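Local atomic coordinates of membrane-associated protein VP24 (Marburg virus - Musoke, Kenya, 1980, PDB entry 4OR8), a protein that may act as a minor matrix protein in the assembly of the viral nucleocapsid and in the budding of new virions. Residues F61-K75 / F94-L108. Numbering follows the deposited sequence.
Sequences FHIPNTGMTLLHHLK and FKNPKSTIIEPFLAL
Lys-75, which follows Leu-74 at the C-terminal side of helix 68-73, curls its side chain across to the turn from Asn-96 to Ser-99. Bends at chi3 (72°) and chi4 (63°) bring NZ to Ser-99, where it donates both to OG and to the backbone O, each at 2.9 Å. The Ser-99 hydroxyl is also hydrogen-bonded to the backbone O of Leu-93, which would fix its position beside the ammonium group. The aliphatic part of the lysine passes Ile-101, whose CD1 lies 3.9 Å from Lys-75 CD. That same methyl sits over the centre of the His-72 imidazole in a CH-pi contact, 3.6 Å from the ring centroid. The ring is held for it by a nearly straight bond (170°) from His-72 ND1 to Met-68 O, one helical turn back. Ile-101 belongs to strand 100-101, outermost within the chain in the mixed beta-sheet of the pyramidal VP24 fold; it also meets Leu-71, which touches Leu-237 of the adjoining strand 228-239. Phe-94 packs against Leu-74 and Leu-71: its CB lies 3.3 Å from Leu-74 O, its CD1 3.5 Å from Leu-74 CB, CE1 and CZ come near Leu-71 CD2, and Leu-71 O approaches the ring edge. Arg-87 hydrogen-bonds to both Leu-74 O and Phe-94 O. Toward the other end, Met-68 SD rests on Pro-104 CD, and Ile-63 and Phe-61 meet Leu-108 CD2, which lies over one face of the phenyl ring.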
loop_
_atom_site.group_PDB
_atom_site.type_symbol
_atom_site.label_atom_id
_atom_site.label_comp_id
_atom_site.label_asym_id
_atom_site.label_seq_id
_atom_site.Cartn_x
_atom_site.Cartn_y
_atom_site.Cartn_z
ATOM N N PHE B 61 -2.136 14.550 5.070
ATOM C CA PHE B 61 -1.966 13.464 4.117
ATOM C C PHE B 61 -0.573 13.463 3.495
ATOM O O PHE B 61 -0.075 14.501 3.068
ATOM C CB PHE B 61 -3.034 13.536 3.024
ATOM C CG PHE B 61 -4.430 13.308 3.526
ATOM C CD1 PHE B 61 -4.838 12.047 3.926
ATOM C CD2 PHE B 61 -5.340 14.352 3.588
ATOM C CE1 PHE B 61 -6.123 11.830 4.385
ATOM C CE2 PHE B 61 -6.629 14.142 4.046
ATOM C CZ PHE B 61 -7.020 12.878 4.443
ATOM N N HIS B 62 0.049 12.290 3.452
ATOM C CA HIS B 62 1.340 12.124 2.800
ATOM C C HIS B 62 1.182 11.340 1.503
ATOM O O HIS B 62 1.030 10.119 1.522
ATOM C CB HIS B 62 2.318 11.409 3.728
ATOM C CG HIS B 62 2.540 12.114 5.028
ATOM N ND1 HIS B 62 1.660 12.019 6.085
ATOM C CD2 HIS B 62 3.539 12.927 5.443
ATOM C CE1 HIS B 62 2.108 12.743 7.095
ATOM N NE2 HIS B 62 3.248 13.304 6.731
ATOM N N ILE B 63 1.225 12.051 0.379
ATOM C CA ILE B 63 0.988 11.450 -0.930
ATOM C C ILE B 63 2.286 11.190 -1.677
ATOM O O ILE B 63 3.009 12.128 -2.005
ATOM C CB ILE B 63 0.123 12.360 -1.826
ATOM C CG1 ILE B 63 -1.010 12.997 -1.024
ATOM C CG2 ILE B 63 -0.406 11.582 -3.022
ATOM C CD1 ILE B 63 -1.909 12.003 -0.360
ATOM N N PRO B 64 2.578 9.910 -1.956
ATOM C CA PRO B 64 3.753 9.486 -2.726
ATOM C C PRO B 64 3.564 9.624 -4.236
ATOM O O PRO B 64 2.434 9.704 -4.724
ATOM C CB PRO B 64 3.891 7.999 -2.368
ATOM C CG PRO B 64 2.960 7.765 -1.213
ATOM C CD PRO B 64 1.869 8.763 -1.372
ATOM N N ASN B 65 4.678 9.631 -4.963
ATOM C CA ASN B 65 4.682 9.684 -6.423
ATOM C C ASN B 65 4.455 8.316 -7.055
ATOM O O ASN B 65 4.639 8.142 -8.259
ATOM C CB ASN B 65 6.021 10.233 -6.917
ATOM C CG ASN B 65 6.037 11.743 -7.002
ATOM O OD1 ASN B 65 5.225 12.342 -7.702
ATOM N ND2 ASN B 65 6.969 12.369 -6.287
ATOM N N THR B 66 4.054 7.353 -6.235
ATOM C CA THR B 66 3.998 5.955 -6.648
ATOM C C THR B 66 2.908 5.646 -7.673
ATOM O O THR B 66 1.753 6.038 -7.511
ATOM C CB THR B 66 3.811 5.028 -5.427
ATOM O OG1 THR B 66 4.831 5.301 -4.459
ATOM C CG2 THR B 66 3.888 3.564 -5.840
ATOM N N GLY B 67 3.294 4.938 -8.729
ATOM C CA GLY B 67 2.338 4.374 -9.662
ATOM C C GLY B 67 2.073 5.195 -10.906
ATOM O O GLY B 67 1.511 4.687 -11.874
ATOM N N MET B 68 2.474 6.461 -10.883
ATOM C CA MET B 68 2.189 7.372 -11.984
ATOM C C MET B 68 2.813 6.924 -13.301
ATOM O O MET B 68 2.175 6.984 -14.350
ATOM C CB MET B 68 2.640 8.790 -11.635
ATOM C CG MET B 68 1.840 9.403 -10.504
ATOM S SD MET B 68 0.067 9.314 -10.834
ATOM C CE MET B 68 -0.073 10.439 -12.223
ATOM N N THR B 69 4.059 6.472 -13.239
ATOM C CA THR B 69 4.744 5.987 -14.429
ATOM C C THR B 69 4.069 4.719 -14.937
ATOM O O THR B 69 3.827 4.571 -16.135
ATOM C CB THR B 69 6.230 5.707 -14.151
ATOM O OG1 THR B 69 6.854 6.892 -13.643
ATOM C CG2 THR B 69 6.938 5.281 -15.427
ATOM N N LEU B 70 3.754 3.815 -14.015
ATOM C CA LEU B 70 3.097 2.560 -14.356
ATOM C C LEU B 70 1.710 2.774 -14.960
ATOM O O LEU B 70 1.372 2.158 -15.970
ATOM C CB LEU B 70 2.995 1.654 -13.128
ATOM C CG LEU B 70 2.314 0.304 -13.363
ATOM C CD1 LEU B 70 3.107 -0.538 -14.356
ATOM C CD2 LEU B 70 2.123 -0.439 -12.053
ATOM N N LEU B 71 0.913 3.640 -14.340
ATOM C CA LEU B 71 -0.440 3.923 -14.820
ATOM C C LEU B 71 -0.441 4.405 -16.263
ATOM O O LEU B 71 -1.278 3.990 -17.067
ATOM C CB LEU B 71 -1.127 4.968 -13.939
ATOM C CG LEU B 71 -1.716 4.498 -12.610
ATOM C CD1 LEU B 71 -2.292 5.681 -11.850
ATOM C CD2 LEU B 71 -2.779 3.436 -12.842
ATOM N N HIS B 72 0.497 5.287 -16.586
ATOM C CA HIS B 72 0.597 5.812 -17.937
ATOM C C HIS B 72 0.996 4.727 -18.929
ATOM O O HIS B 72 0.458 4.660 -20.033
ATOM C CB HIS B 72 1.567 6.993 -17.991
ATOM C CG HIS B 72 0.979 8.276 -17.489
ATOM N ND1 HIS B 72 1.018 8.645 -16.162
ATOM C CD2 HIS B 72 0.329 9.272 -18.136
ATOM C CE1 HIS B 72 0.421 9.814 -16.014
ATOM N NE2 HIS B 72 -0.005 10.216 -17.198
ATOM N N HIS B 73 1.921 3.868 -18.525
ATOM C CA HIS B 73 2.383 2.789 -19.388
ATOM C C HIS B 73 1.290 1.752 -19.670
ATOM O O HIS B 73 1.205 1.214 -20.772
ATOM C CB HIS B 73 3.607 2.104 -18.783
ATOM C CG HIS B 73 4.163 1.009 -19.635
ATOM N ND1 HIS B 73 4.569 1.214 -20.936
ATOM C CD2 HIS B 73 4.369 -0.304 -19.378
ATOM C CE1 HIS B 73 5.008 0.075 -21.441
ATOM N NE2 HIS B 73 4.898 -0.861 -20.516
ATOM N N LEU B 74 0.455 1.484 -18.673
ATOM C CA LEU B 74 -0.624 0.510 -18.810
ATOM C C LEU B 74 -1.692 0.919 -19.833
ATOM O O LEU B 74 -2.524 0.100 -20.233
ATOM C CB LEU B 74 -1.276 0.244 -17.452
ATOM C CG LEU B 74 -0.429 -0.459 -16.390
ATOM C CD1 LEU B 74 -1.185 -0.537 -15.073
ATOM C CD2 LEU B 74 -0.026 -1.843 -16.860
ATOM N N LYS B 75 -1.682 2.182 -20.249
ATOM C CA LYS B 75 -2.601 2.635 -21.288
ATOM C C LYS B 75 -2.091 2.224 -22.662
ATOM O O LYS B 75 -2.797 2.344 -23.661
ATOM C CB LYS B 75 -2.824 4.149 -21.223
ATOM C CG LYS B 75 -3.871 4.583 -20.211
ATOM C CD LYS B 75 -3.969 6.098 -20.130
ATOM C CE LYS B 75 -4.625 6.683 -21.368
ATOM N NZ LYS B 75 -6.030 6.218 -21.523
ATOM N N PHE B 94 -7.774 1.508 -19.390
ATOM C CA PHE B 94 -6.484 1.284 -20.038
ATOM C C PHE B 94 -6.567 1.060 -21.546
ATOM O O PHE B 94 -5.660 1.438 -22.286
ATOM C CB PHE B 94 -5.752 0.114 -19.381
ATOM C CG PHE B 94 -5.448 0.332 -17.931
ATOM C CD1 PHE B 94 -4.629 1.375 -17.533
ATOM C CD2 PHE B 94 -5.978 -0.507 -16.964
ATOM C CE1 PHE B 94 -4.346 1.582 -16.200
ATOM C CE2 PHE B 94 -5.697 -0.306 -15.630
ATOM C CZ PHE B 94 -4.879 0.742 -15.247
ATOM N N LYS B 95 -7.646 0.433 -21.995
ATOM C CA LYS B 95 -7.830 0.182 -23.418
ATOM C C LYS B 95 -8.786 1.208 -24.032
ATOM O O LYS B 95 -9.459 0.941 -25.027
ATOM C CB LYS B 95 -8.310 -1.250 -23.648
ATOM C CG LYS B 95 -7.355 -2.284 -23.080
ATOM C CD LYS B 95 -7.920 -3.687 -23.167
ATOM C CE LYS B 95 -8.042 -4.138 -24.601
ATOM N NZ LYS B 95 -8.379 -5.580 -24.677
ATOM N N ASN B 96 -8.834 2.381 -23.410
ATOM C CA ASN B 96 -9.550 3.529 -23.941
ATOM C C ASN B 96 -8.633 4.740 -23.891
ATOM O O ASN B 96 -8.368 5.272 -22.816
ATOM C CB ASN B 96 -10.817 3.796 -23.133
ATOM C CG ASN B 96 -11.478 5.113 -23.501
ATOM O OD1 ASN B 96 -11.351 5.594 -24.628
ATOM N ND2 ASN B 96 -12.184 5.709 -22.546
ATOM N N PRO B 97 -8.137 5.175 -25.057
ATOM C CA PRO B 97 -7.158 6.266 -25.131
ATOM C C PRO B 97 -7.717 7.602 -24.649
ATOM O O PRO B 97 -6.946 8.477 -24.256
ATOM C CB PRO B 97 -6.829 6.341 -26.628
ATOM C CG PRO B 97 -7.210 5.003 -27.176
ATOM C CD PRO B 97 -8.405 4.584 -26.379
ATOM N N LYS B 98 -9.038 7.750 -24.673
ATOM C CA LYS B 98 -9.675 9.013 -24.306
ATOM C C LYS B 98 -9.684 9.285 -22.802
ATOM O O LYS B 98 -9.798 10.436 -22.378
ATOM C CB LYS B 98 -11.100 9.085 -24.860
ATOM C CG LYS B 98 -11.199 9.746 -26.225
ATOM C CD LYS B 98 -12.648 10.001 -26.608
ATOM C CE LYS B 98 -12.749 10.813 -27.890
ATOM N NZ LYS B 98 -12.086 12.142 -27.762
ATOM N N SER B 99 -9.570 8.234 -21.997
ATOM C CA SER B 99 -9.535 8.402 -20.548
ATOM C C SER B 99 -8.228 9.064 -20.135
ATOM O O SER B 99 -7.178 8.799 -20.720
ATOM C CB SER B 99 -9.690 7.057 -19.840
ATOM O OG SER B 99 -8.520 6.271 -19.979
ATOM N N THR B 100 -8.295 9.929 -19.130
ATOM C CA THR B 100 -7.117 10.664 -18.684
ATOM C C THR B 100 -6.757 10.378 -17.228
ATOM O O THR B 100 -7.627 10.239 -16.370
ATOM C CB THR B 100 -7.284 12.186 -18.884
ATOM O OG1 THR B 100 -8.341 12.674 -18.049
ATOM C CG2 THR B 100 -7.603 12.498 -20.341
ATOM N N ILE B 101 -5.461 10.298 -16.962
ATOM C CA ILE B 101 -4.962 10.008 -15.628
ATOM C C ILE B 101 -4.788 11.283 -14.822
ATOM O O ILE B 101 -4.223 12.260 -15.306
ATOM C CB ILE B 101 -3.616 9.277 -15.701
ATOM C CG1 ILE B 101 -3.765 7.997 -16.521
ATOM C CG2 ILE B 101 -3.091 8.976 -14.304
ATOM C CD1 ILE B 101 -2.467 7.296 -16.792
ATOM N N ILE B 102 -5.276 11.273 -13.586
ATOM C CA ILE B 102 -5.128 12.424 -12.709
ATOM C C ILE B 102 -4.124 12.126 -11.608
ATOM O O ILE B 102 -3.891 10.966 -11.270
ATOM C CB ILE B 102 -6.474 12.843 -12.090
ATOM C CG1 ILE B 102 -7.096 11.676 -11.321
ATOM C CG2 ILE B 102 -7.423 13.337 -13.173
ATOM C CD1 ILE B 102 -8.414 12.010 -10.663
ATOM N N GLU B 103 -3.528 13.179 -11.062
ATOM C CA GLU B 103 -2.564 13.048 -9.979
ATOM C C GLU B 103 -3.221 12.403 -8.769
ATOM O O GLU B 103 -4.422 12.560 -8.556
ATOM C CB GLU B 103 -1.996 14.417 -9.594
ATOM C CG GLU B 103 -1.056 15.023 -10.623
ATOM C CD GLU B 103 -1.783 15.520 -11.858
ATOM O OE1 GLU B 103 -2.957 15.932 -11.732
ATOM O OE2 GLU B 103 -1.185 15.486 -12.954
ATOM N N PRO B 104 -2.433 11.668 -7.973
ATOM C CA PRO B 104 -2.966 10.980 -6.793
ATOM C C PRO B 104 -3.614 11.916 -5.770
ATOM O O PRO B 104 -4.570 11.506 -5.113
ATOM C CB PRO B 104 -1.734 10.281 -6.200
ATOM C CG PRO B 104 -0.563 10.946 -6.821
ATOM C CD PRO B 104 -1.004 11.378 -8.175
ATOM N N PHE B 105 -3.119 13.146 -5.640
ATOM C CA PHE B 105 -3.712 14.089 -4.690
ATOM C C PHE B 105 -5.075 14.603 -5.152
ATOM O O PHE B 105 -5.893 15.035 -4.342
ATOM C CB PHE B 105 -2.763 15.253 -4.366
ATOM C CG PHE B 105 -2.253 15.991 -5.574
ATOM C CD1 PHE B 105 -3.060 16.898 -6.245
ATOM C CD2 PHE B 105 -0.953 15.796 -6.023
ATOM C CE1 PHE B 105 -2.589 17.583 -7.352
ATOM C CE2 PHE B 105 -0.473 16.479 -7.128
ATOM C CZ PHE B 105 -1.294 17.374 -7.794
ATOM N N LEU B 106 -5.310 14.557 -6.457
ATOM C CA LEU B 106 -6.615 14.887 -7.008
ATOM C C LEU B 106 -7.560 13.711 -6.790
ATOM O O LEU B 106 -8.763 13.890 -6.597
ATOM C CB LEU B 106 -6.497 15.201 -8.500
ATOM C CG LEU B 106 -6.821 16.636 -8.917
ATOM C CD1 LEU B 106 -6.170 17.632 -7.976
ATOM C CD2 LEU B 106 -6.368 16.881 -10.343
ATOM N N ALA B 107 -7.003 12.504 -6.818
ATOM C CA ALA B 107 -7.785 11.298 -6.590
ATOM C C ALA B 107 -8.157 11.186 -5.118
ATOM O O ALA B 107 -9.231 10.693 -4.777
ATOM C CB ALA B 107 -7.014 10.069 -7.044
ATOM N N LEU B 108 -7.261 11.640 -4.248
ATOM C CA LEU B 108 -7.541 11.671 -2.821
ATOM C C LEU B 108 -8.651 12.669 -2.549
ATOM O O LEU B 108 -9.535 12.425 -1.729
ATOM C CB LEU B 108 -6.296 12.065 -2.025
ATOM C CG LEU B 108 -6.536 12.232 -0.521
ATOM C CD1 LEU B 108 -6.862 10.898 0.119
ATOM C CD2 LEU B 108 -5.348 12.875 0.162
#